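Local coordinates for protein aldehyde dehydrogenase (Anabaena variabilis, PDB 4H7N) that probably oxidises aldehydes to carboxylic acids with NAD+ as the coenzyme, at residues Q58-I63 and A93-W98; E72-D77 and S82-E87; G335-E338 and G343-C346. One frame throughout, in Å; residues are numbered along the deposited sequence. Where two conformers were deposited one is given.

Interaction 1: residues Q58-I63 and A93-W98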
loop_
_atom_site.group_PDB
_atom_site.type_symbol
_atom_site.label_atom_id
_atom_site.label_comp_id
_atom_site.label_asym_id
_atom_site.label_seq_id
_atom_site.Cartn_x
_atom_site.Cartn_y
_atom_site.Cartn_z
ATOM N N GLN A 58 -14.254 27.224 4.613
ATOM C CA GLN A 58 -14.998 27.836 5.737
ATOM C C GLN A 58 -14.265 27.576 7.052
ATOM O O GLN A 58 -14.191 28.467 7.893
ATOM C CB GLN A 58 -16.438 27.297 5.883
ATOM C CG GLN A 58 -17.473 28.022 5.085
ATOM C CD GLN A 58 -18.697 27.186 4.677
ATOM O OE1 GLN A 58 -18.919 26.055 5.132
ATOM N NE2 GLN A 58 -19.524 27.782 3.797
ATOM N N TRP A 59 -13.755 26.349 7.218
ATOM C CA TRP A 59 -12.972 25.977 8.407
ATOM C C TRP A 59 -11.691 26.813 8.462
ATOM O O TRP A 59 -11.375 27.415 9.508
ATOM C CB TRP A 59 -12.685 24.459 8.440
ATOM C CG TRP A 59 -12.048 23.991 9.698
ATOM C CD1 TRP A 59 -12.376 24.371 10.966
ATOM C CD2 TRP A 59 -10.992 23.065 9.829
ATOM N NE1 TRP A 59 -11.616 23.729 11.857
ATOM C CE2 TRP A 59 -10.726 22.942 11.204
ATOM C CE3 TRP A 59 -10.238 22.315 8.921
ATOM C CZ2 TRP A 59 -9.746 22.122 11.700
ATOM C CZ3 TRP A 59 -9.262 21.506 9.408
ATOM C CH2 TRP A 59 -9.008 21.420 10.794
ATOM N N LYS A 60 -11.010 26.950 7.329
ATOM C CA LYS A 60 -9.830 27.785 7.262
ATOM C C LYS A 60 -10.135 29.250 7.665
ATOM O O LYS A 60 -9.396 29.877 8.435
ATOM C CB LYS A 60 -9.208 27.773 5.862
ATOM C CG LYS A 60 -7.844 28.424 5.836
ATOM C CD LYS A 60 -7.201 28.463 4.450
ATOM C CE LYS A 60 -7.374 29.826 3.847
ATOM N NZ LYS A 60 -7.220 29.855 2.381
ATOM N N GLN A 61 -11.225 29.784 7.154
ATOM C CA GLN A 61 -11.627 31.127 7.552
ATOM C C GLN A 61 -11.835 31.265 9.056
ATOM O O GLN A 61 -11.389 32.249 9.641
ATOM C CB GLN A 61 -12.875 31.612 6.785
ATOM C CG GLN A 61 -12.561 31.958 5.329
ATOM C CD GLN A 61 -11.340 32.879 5.198
ATOM O OE1 GLN A 61 -11.226 33.908 5.901
ATOM N NE2 GLN A 61 -10.418 32.512 4.319
ATOM N N ALA A 62 -12.528 30.314 9.669
ATOM C CA ALA A 62 -12.757 30.342 11.104
ATOM C C ALA A 62 -11.453 30.255 11.897
ATOM O O ALA A 62 -11.308 30.926 12.900
ATOM C CB ALA A 62 -13.712 29.228 11.543
ATOM N N ILE A 63 -10.530 29.412 11.465
ATOM C CA ILE A 63 -9.238 29.300 12.113
ATOM C C ILE A 63 -8.496 30.604 11.991
ATOM O O ILE A 63 -7.926 31.105 12.970
ATOM C CB ILE A 63 -8.380 28.184 11.476
ATOM C CG1 ILE A 63 -9.009 26.841 11.717
ATOM C CG2 ILE A 63 -6.957 28.209 12.008
ATOM C CD1 ILE A 63 -8.543 25.782 10.724
ATOM N N ALA A 93 -1.511 26.795 4.026
ATOM C CA ALA A 93 -1.205 26.619 2.590
ATOM C C ALA A 93 -1.517 25.216 2.147
ATOM O O ALA A 93 -1.873 24.978 0.993
ATOM C CB ALA A 93 0.247 26.951 2.264
ATOM N N SER A 94 -1.372 24.262 3.055
ATOM C CA SER A 94 -1.678 22.890 2.698
ATOM C C SER A 94 -3.208 22.683 2.459
ATOM O O SER A 94 -3.613 21.944 1.563
ATOM C CB SER A 94 -1.061 21.966 3.752
ATOM O OG SER A 94 -1.664 20.719 3.692
ATOM N N ILE A 95 -4.063 23.384 3.199
ATOM C CA ILE A 95 -5.467 23.286 2.962
ATOM C C ILE A 95 -5.761 23.799 1.546
ATOM O O ILE A 95 -6.508 23.164 0.767
ATOM C CB ILE A 95 -6.246 24.160 3.972
ATOM C CG1 ILE A 95 -6.173 23.574 5.409
ATOM C CG2 ILE A 95 -7.702 24.291 3.538
ATOM C CD1 ILE A 95 -6.902 24.460 6.429
ATOM N N ASP A 96 -5.176 24.959 1.199
ATOM C CA ASP A 96 -5.327 25.510 -0.146
ATOM C C ASP A 96 -4.846 24.557 -1.240
ATOM O O ASP A 96 -5.547 24.346 -2.254
ATOM C CB ASP A 96 -4.611 26.866 -0.286
ATOM C CG ASP A 96 -5.338 27.998 0.474
ATOM O OD1 ASP A 96 -6.459 27.740 1.034
ATOM O OD2 ASP A 96 -4.816 29.154 0.481
ATOM N N ARG A 97 -3.643 24.045 -1.070
ATOM C CA ARG A 97 -3.026 23.178 -2.059
ATOM C C ARG A 97 -3.834 21.904 -2.341
ATOM O O ARG A 97 -4.087 21.542 -3.499
ATOM C CB ARG A 97 -1.625 22.804 -1.607
ATOM C CG ARG A 97 -0.847 22.067 -2.686
ATOM C CD ARG A 97 0.587 21.755 -2.274
ATOM N NE ARG A 97 0.744 21.425 -0.858
ATOM C CZ ARG A 97 0.592 20.216 -0.307
ATOM N NH1 ARG A 97 0.790 20.093 1.006
ATOM N NH2 ARG A 97 0.228 19.139 -1.040
ATOM N N TRP A 98 -4.225 21.208 -1.293
ATOM C CA TRP A 98 -5.087 20.045 -1.463
ATOM C C TRP A 98 -6.466 20.387 -2.031
ATOM O O TRP A 98 -6.998 19.631 -2.811
ATOM C CB TRP A 98 -5.240 19.278 -0.134
ATOM C CG TRP A 98 -4.026 18.499 0.202
ATOM C CD1 TRP A 98 -3.199 18.652 1.287
ATOM C CD2 TRP A 98 -3.468 17.429 -0.583
ATOM N NE1 TRP A 98 -2.161 17.739 1.202
ATOM C CE2 TRP A 98 -2.324 16.966 0.088
ATOM C CE3 TRP A 98 -3.857 16.802 -1.760
ATOM C CZ2 TRP A 98 -1.533 15.929 -0.404
ATOM C CZ3 TRP A 98 -3.080 15.768 -2.247
ATOM C CH2 TRP A 98 -1.921 15.356 -1.563
#
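Lys60 carries this contact from helix 48-64, and Ile95 and Asp96 receive it on helix 82-106. Between the segments the nearest CA atoms are those of Lys60 and Ile95, 7.6 Å apart. The lysine side chain does two jobs along its length. Near its root, CB and CG lie against the end of Ile95, with CD1 of Ile95 4.1 Å from CB of Lys60. Ile95 presents this methyl because its CG1-CD1 arm is fully extended (chi2 178°). Further out, the lysine chain bends at chi3 (100°), and this bend carries the ammonium group over to Asp96.

There NZ of Lys60 forms a salt bridge with OD1 of Asp96, 2.6 Å long. It uses the syn lone pair of OD1, the one on the side of the other carboxylate oxygen. OD2 of Asp96 is also near, 3.1 Å from NZ of Lys60, so the ammonium group sits in front of both oxygens, nearer OD1. The two side chains meet at about a right angle. Asp96 is exposed and Lys60 partly so, while Ile95 is buried. Gln57 bonds to both ends of the bridge: its OE1 takes a bond from Lys60 NZ, and its NE2 gives one to Asp96 OD1. This second grip probably limits how far either charged group can turn.

The contact is one side of a larger helical cluster. Lys60 also touches Leu92, and Ile63 touches Phe91, both on helix 82-106. Trp59 and Ile63 pack on helix 169-176, while Trp59 and Trp98 both reach Ile148 of helix 147-153.

Interaction 2: residues E72-D77 and S82-E87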
loop_
_atom_site.group_PDB
_atom_site.type_symbol
_atom_site.label_atom_id
_atom_site.label_comp_id
_atom_site.label_asym_id
_atom_site.label_seq_id
_atom_site.Cartn_x
_atom_site.Cartn_y
_atom_site.Cartn_z
ATOM N N GLU A 72 -1.136 30.818 20.299
ATOM C CA GLU A 72 -0.880 30.752 21.742
ATOM C C GLU A 72 -0.856 29.270 22.243
ATOM O O GLU A 72 -0.035 28.848 23.099
ATOM C CB GLU A 72 -1.914 31.620 22.477
ATOM C CG GLU A 72 -2.120 31.333 23.940
ATOM C CD GLU A 72 -3.310 32.129 24.489
ATOM O OE1 GLU A 72 -4.464 32.000 23.982
ATOM O OE2 GLU A 72 -3.080 32.901 25.403
ATOM N N ALA A 73 -1.786 28.481 21.752
ATOM C CA ALA A 73 -1.819 27.092 22.179
ATOM C C ALA A 73 -0.604 26.320 21.653
ATOM O O ALA A 73 -0.062 25.485 22.353
ATOM C CB ALA A 73 -3.107 26.419 21.760
ATOM N N LEU A 74 -0.169 26.634 20.440
ATOM C CA LEU A 74 0.956 25.910 19.839
ATOM C C LEU A 74 2.301 26.382 20.454
ATOM O O LEU A 74 3.207 25.588 20.669
ATOM C CB LEU A 74 0.858 26.002 18.321
ATOM C CG LEU A 74 1.754 25.096 17.508
ATOM C CD1 LEU A 74 1.547 23.621 17.835
ATOM C CD2 LEU A 74 1.462 25.353 16.025
ATOM N N VAL A 75 2.428 27.651 20.785
ATOM C CA VAL A 75 3.575 28.118 21.605
ATOM C C VAL A 75 3.618 27.328 22.950
ATOM O O VAL A 75 4.664 26.865 23.382
ATOM C CB VAL A 75 3.482 29.609 21.924
ATOM C CG1 VAL A 75 4.417 30.025 23.055
ATOM C CG2 VAL A 75 3.757 30.439 20.697
ATOM N N ASN A 76 2.473 27.218 23.602
ATOM C CA ASN A 76 2.375 26.484 24.854
ATOM C C ASN A 76 2.815 25.020 24.654
ATOM O O ASN A 76 3.538 24.472 25.510
ATOM C CB ASN A 76 0.933 26.561 25.368
ATOM C CG ASN A 76 0.774 26.281 26.863
ATOM O OD1 ASN A 76 -0.263 26.666 27.458
ATOM N ND2 ASN A 76 1.740 25.585 27.483
ATOM N N ASP A 77 2.386 24.391 23.558
ATOM C CA ASP A 77 2.750 22.983 23.294
ATOM C C ASP A 77 4.241 22.800 23.030
ATOM O O ASP A 77 4.814 21.795 23.397
ATOM C CB ASP A 77 2.013 22.402 22.063
ATOM C CG ASP A 77 0.586 21.897 22.343
ATOM O OD1 ASP A 77 0.284 21.327 23.433
ATOM O OD2 ASP A 77 -0.256 21.984 21.398
ATOM N N SER A 82 8.796 31.289 16.438
ATOM C CA SER A 82 8.957 31.503 15.000
ATOM C C SER A 82 8.634 30.233 14.211
ATOM O O SER A 82 7.953 30.302 13.174
ATOM C CB SER A 82 10.320 32.093 14.667
ATOM O OG SER A 82 11.337 31.216 15.099
ATOM N N ILE A 83 9.001 29.064 14.721
ATOM C CA ILE A 83 8.601 27.807 14.058
ATOM C C ILE A 83 7.097 27.556 14.247
ATOM O O ILE A 83 6.455 26.942 13.403
ATOM C CB ILE A 83 9.450 26.582 14.509
ATOM C CG1 ILE A 83 10.951 26.771 14.237
ATOM C CG2 ILE A 83 8.992 25.304 13.869
ATOM C CD1 ILE A 83 11.317 27.601 13.020
ATOM N N THR A 84 6.494 28.107 15.288
ATOM C CA THR A 84 5.030 28.040 15.398
ATOM C C THR A 84 4.340 28.784 14.266
ATOM O O THR A 84 3.381 28.277 13.652
ATOM C CB THR A 84 4.565 28.508 16.797
ATOM O OG1 THR A 84 4.840 27.465 17.736
ATOM C CG2 THR A 84 3.109 28.763 16.827
ATOM N N VAL A 85 4.808 29.990 13.996
ATOM C CA VAL A 85 4.259 30.786 12.890
ATOM C C VAL A 85 4.383 30.000 11.564
ATOM O O VAL A 85 3.453 29.911 10.789
ATOM C CB VAL A 85 4.955 32.137 12.759
ATOM C CG1 VAL A 85 4.338 32.943 11.627
ATOM C CG2 VAL A 85 4.858 32.915 14.077
ATOM N N LEU A 86 5.523 29.388 11.333
ATOM C CA LEU A 86 5.707 28.614 10.100
ATOM C C LEU A 86 4.814 27.404 10.037
ATOM O O LEU A 86 4.271 27.091 8.971
ATOM C CB LEU A 86 7.172 28.196 9.931
ATOM C CG LEU A 86 8.229 29.311 10.050
ATOM C CD1 LEU A 86 9.575 28.757 9.571
ATOM C CD2 LEU A 86 7.891 30.607 9.295
ATOM N N GLU A 87 4.630 26.713 11.162
ATOM C CA GLU A 87 3.719 25.557 11.156
ATOM C C GLU A 87 2.348 25.995 10.768
ATOM O O GLU A 87 1.676 25.332 9.954
ATOM C CB GLU A 87 3.594 24.906 12.527
ATOM C CG GLU A 87 4.422 23.714 12.760
ATOM C CD GLU A 87 4.034 22.941 14.010
ATOM O OE1 GLU A 87 4.714 23.183 15.015
ATOM O OE2 GLU A 87 3.114 22.055 13.974
#
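A helical hairpin brings these residues together: helix 67-78 ends, the chain turns within a few residues, and helix 82-106 comes back at a steep angle. The axes of the short segments 72-77 and 82-87 pass 9.5 Å apart, with 128° between their directions. Leu74 and Thr84 form the centre. The side chains slide past each other in opposite directions, and the methyl CG2 of Thr84 lies 3.9 Å from CB of Leu74. CD2 of Leu74 touches the same methyl. Leu74 holds its CG anti to the backbone N (chi1 -168°), and from there CD2 reaches on to Glu87, 4.0 Å from its OE1. Val75 adds a looser touch at the side, its CG2 4.3 Å from CG2 of Thr84.

The contact is van der Waals packing, and the polar ends bond elsewhere. OG1 of Thr84 hydrogen-bonds the carbonyl O of Arg80, in the turn. OE1 of Glu87 makes a salt bridge with Arg80 NH2, and OE2 takes a hydrogen bond from the backbone N of Thr141. Both carboxylate oxygens of this buried glutamate are therefore engaged, which probably holds the group still beside the leucine. An alanine in place of Leu74 would remove the branch that fills the space between Thr84 and Glu87, and would probably leave a gap beside the Thr84 methyl.

The start of helix 139-144 packs against the pair: Leu74 touches Pro139 and Leu140, and Glu87 touches Pro139. Further along, Asp77 makes a salt bridge with Arg167 and takes a hydrogen bond from Phe168 N, just ahead of helix 169-176.

Interaction 3: residues G335-E338 and G343-C346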
loop_
_atom_site.group_PDB
_atom_site.type_symbol
_atom_site.label_atom_id
_atom_site.label_comp_id
_atom_site.label_asym_id
_atom_site.label_seq_id
_atom_site.Cartn_x
_atom_site.Cartn_y
_atom_site.Cartn_z
ATOM N N GLY A 335 26.707 20.685 23.699
ATOM C CA GLY A 335 27.052 19.420 24.320
ATOM C C GLY A 335 26.516 19.147 25.704
ATOM O O GLY A 335 26.915 18.175 26.311
ATOM N N LYS A 336 25.562 19.951 26.172
ATOM C CA LYS A 336 24.962 19.767 27.487
ATOM C C LYS A 336 23.440 19.836 27.457
ATOM O O LYS A 336 22.891 20.881 27.112
ATOM C CB LYS A 336 25.403 20.884 28.417
ATOM C CG LYS A 336 26.885 20.973 28.642
ATOM C CD LYS A 336 27.183 22.179 29.532
ATOM C CE LYS A 336 28.293 23.054 28.958
ATOM N NZ LYS A 336 29.613 22.373 29.004
ATOM N N VAL A 337 22.769 18.765 27.879
ATOM C CA VAL A 337 21.345 18.838 28.149
ATOM C C VAL A 337 21.132 19.399 29.548
ATOM O O VAL A 337 21.506 18.777 30.523
ATOM C CB VAL A 337 20.691 17.477 28.017
ATOM C CG1 VAL A 337 19.217 17.551 28.404
ATOM C CG2 VAL A 337 20.859 16.964 26.570
ATOM N N GLU A 338 20.557 20.589 29.652
ATOM C CA GLU A 338 20.446 21.270 30.961
ATOM C C GLU A 338 19.040 21.761 31.225
ATOM O O GLU A 338 18.255 22.018 30.277
ATOM C CB GLU A 338 21.429 22.418 31.058
ATOM C CG GLU A 338 21.508 23.255 29.794
ATOM C CD GLU A 338 22.492 24.412 29.910
ATOM O OE1 GLU A 338 23.008 24.616 31.020
ATOM O OE2 GLU A 338 22.727 25.117 28.898
ATOM N N GLY A 343 12.522 23.809 32.347
ATOM C CA GLY A 343 12.532 23.107 31.058
ATOM C C GLY A 343 13.868 22.459 30.731
ATOM O O GLY A 343 14.867 22.782 31.344
ATOM N N TRP A 344 13.883 21.551 29.761
ATOM C CA TRP A 344 15.125 20.939 29.294
ATOM C C TRP A 344 15.530 21.589 27.970
ATOM O O TRP A 344 14.696 21.810 27.085
ATOM C CB TRP A 344 14.956 19.431 29.040
ATOM C CG TRP A 344 14.844 18.582 30.272
ATOM C CD1 TRP A 344 13.753 17.868 30.677
ATOM C CD2 TRP A 344 15.868 18.344 31.250
ATOM N NE1 TRP A 344 14.026 17.219 31.848
ATOM C CE2 TRP A 344 15.315 17.489 32.227
ATOM C CE3 TRP A 344 17.198 18.779 31.396
ATOM C CZ2 TRP A 344 16.040 17.043 33.341
ATOM C CZ3 TRP A 344 17.920 18.358 32.493
ATOM C CH2 TRP A 344 17.337 17.487 33.464
ATOM N N TRP A 345 16.827 21.799 27.830
ATOM C CA TRP A 345 17.425 22.499 26.715
ATOM C C TRP A 345 18.744 21.861 26.287
ATOM O O TRP A 345 19.445 21.229 27.090
ATOM C CB TRP A 345 17.703 23.953 27.095
ATOM C CG TRP A 345 16.538 24.663 27.655
ATOM C CD1 TRP A 345 16.084 24.607 28.937
ATOM C CD2 TRP A 345 15.681 25.570 26.964
ATOM N NE1 TRP A 345 14.977 25.408 29.090
ATOM C CE2 TRP A 345 14.714 26.019 27.896
ATOM C CE3 TRP A 345 15.642 26.060 25.656
ATOM C CZ2 TRP A 345 13.724 26.911 27.563
ATOM C CZ3 TRP A 345 14.661 26.972 25.331
ATOM C CH2 TRP A 345 13.707 27.381 26.287
ATOM N N CYS A 346 19.047 22.007 25.004
ATOM C CA CYS A 346 20.356 21.650 24.446
ATOM C C CYS A 346 20.667 22.638 23.340
ATOM O O CYS A 346 19.836 22.890 22.446
ATOM C CB CYS A 346 20.358 20.241 23.854
ATOM S SG CYS A 346 22.043 19.651 23.421
#
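Glu338, Val337 and Cys346 have the most surface buried here, and the backbone of Glu338 makes the main link. Glu338 and Trp345 are an antiparallel hydrogen-bonded pair. The N of Glu338 gives a bond to O of Trp345 (2.9 Å), in the plane of that carbonyl. The N of Trp345 returns one to O of Glu338 (2.8 Å), more bent at its hydrogen, with an angle of 140°. That same oxygen lies at the edge of the Trp345 ring, 3.6 Å from CD1 of Trp345. Glu338 holds its CG between its own N and carbonyl carbon (chi1 43°), which brings CG to 4.0 Å from O of Trp345. Beyond CG the chain is extended, and OE2 pairs with Arg347 NH1.

Val337 lies beside the ladder. Its CA sends a CA-H...O contact to O of Trp345, 3.2 Å long. With CG1 anti to its backbone N (chi1 176°), that methyl meets CE3 of Trp344 at 3.8 Å, and the two side chains cross at about a right angle. CG2 of Val337 is 4.3 Å from CB of Cys346. NE1 of Trp344 bonds Glu311 OE2, which probably limits the turning of the ring. Val337 and Trp344 both pack on helix 311-326.

CA of Cys346 lies 3.8 Å from O of Lys336, with SG a little further off. NE1 of Trp345 bonds O of Leu340, the last residue of the partner strand. The whole is a small beta hairpin: strands 338-340 and 343-345 form a two-stranded antiparallel ribbon, inserted in the chain between strands 330-333 and 349-352, which pair in the larger mixed sheet.

From the N terminus the chain forms helix 48-64, then helix 67-78, then the long helix 82-106. Interaction 2 closes the short turn between the last two. Interaction 1 closes the wider loop from 58-63 to 93-98, and interaction 2 falls within that span. Both use helix 82-106 at different levels, their centres about 17 Å apart, so one long helix is held to each of the two helices before it. Interaction 3 follows much later in sequence and crosses neither. It closes a short hairpin, a two-stranded ribbon of its own inserted between two strands of a larger mixed sheet. Centre to centre, it lies about 36 Å from interaction 1 and about 20 Å from interaction 2.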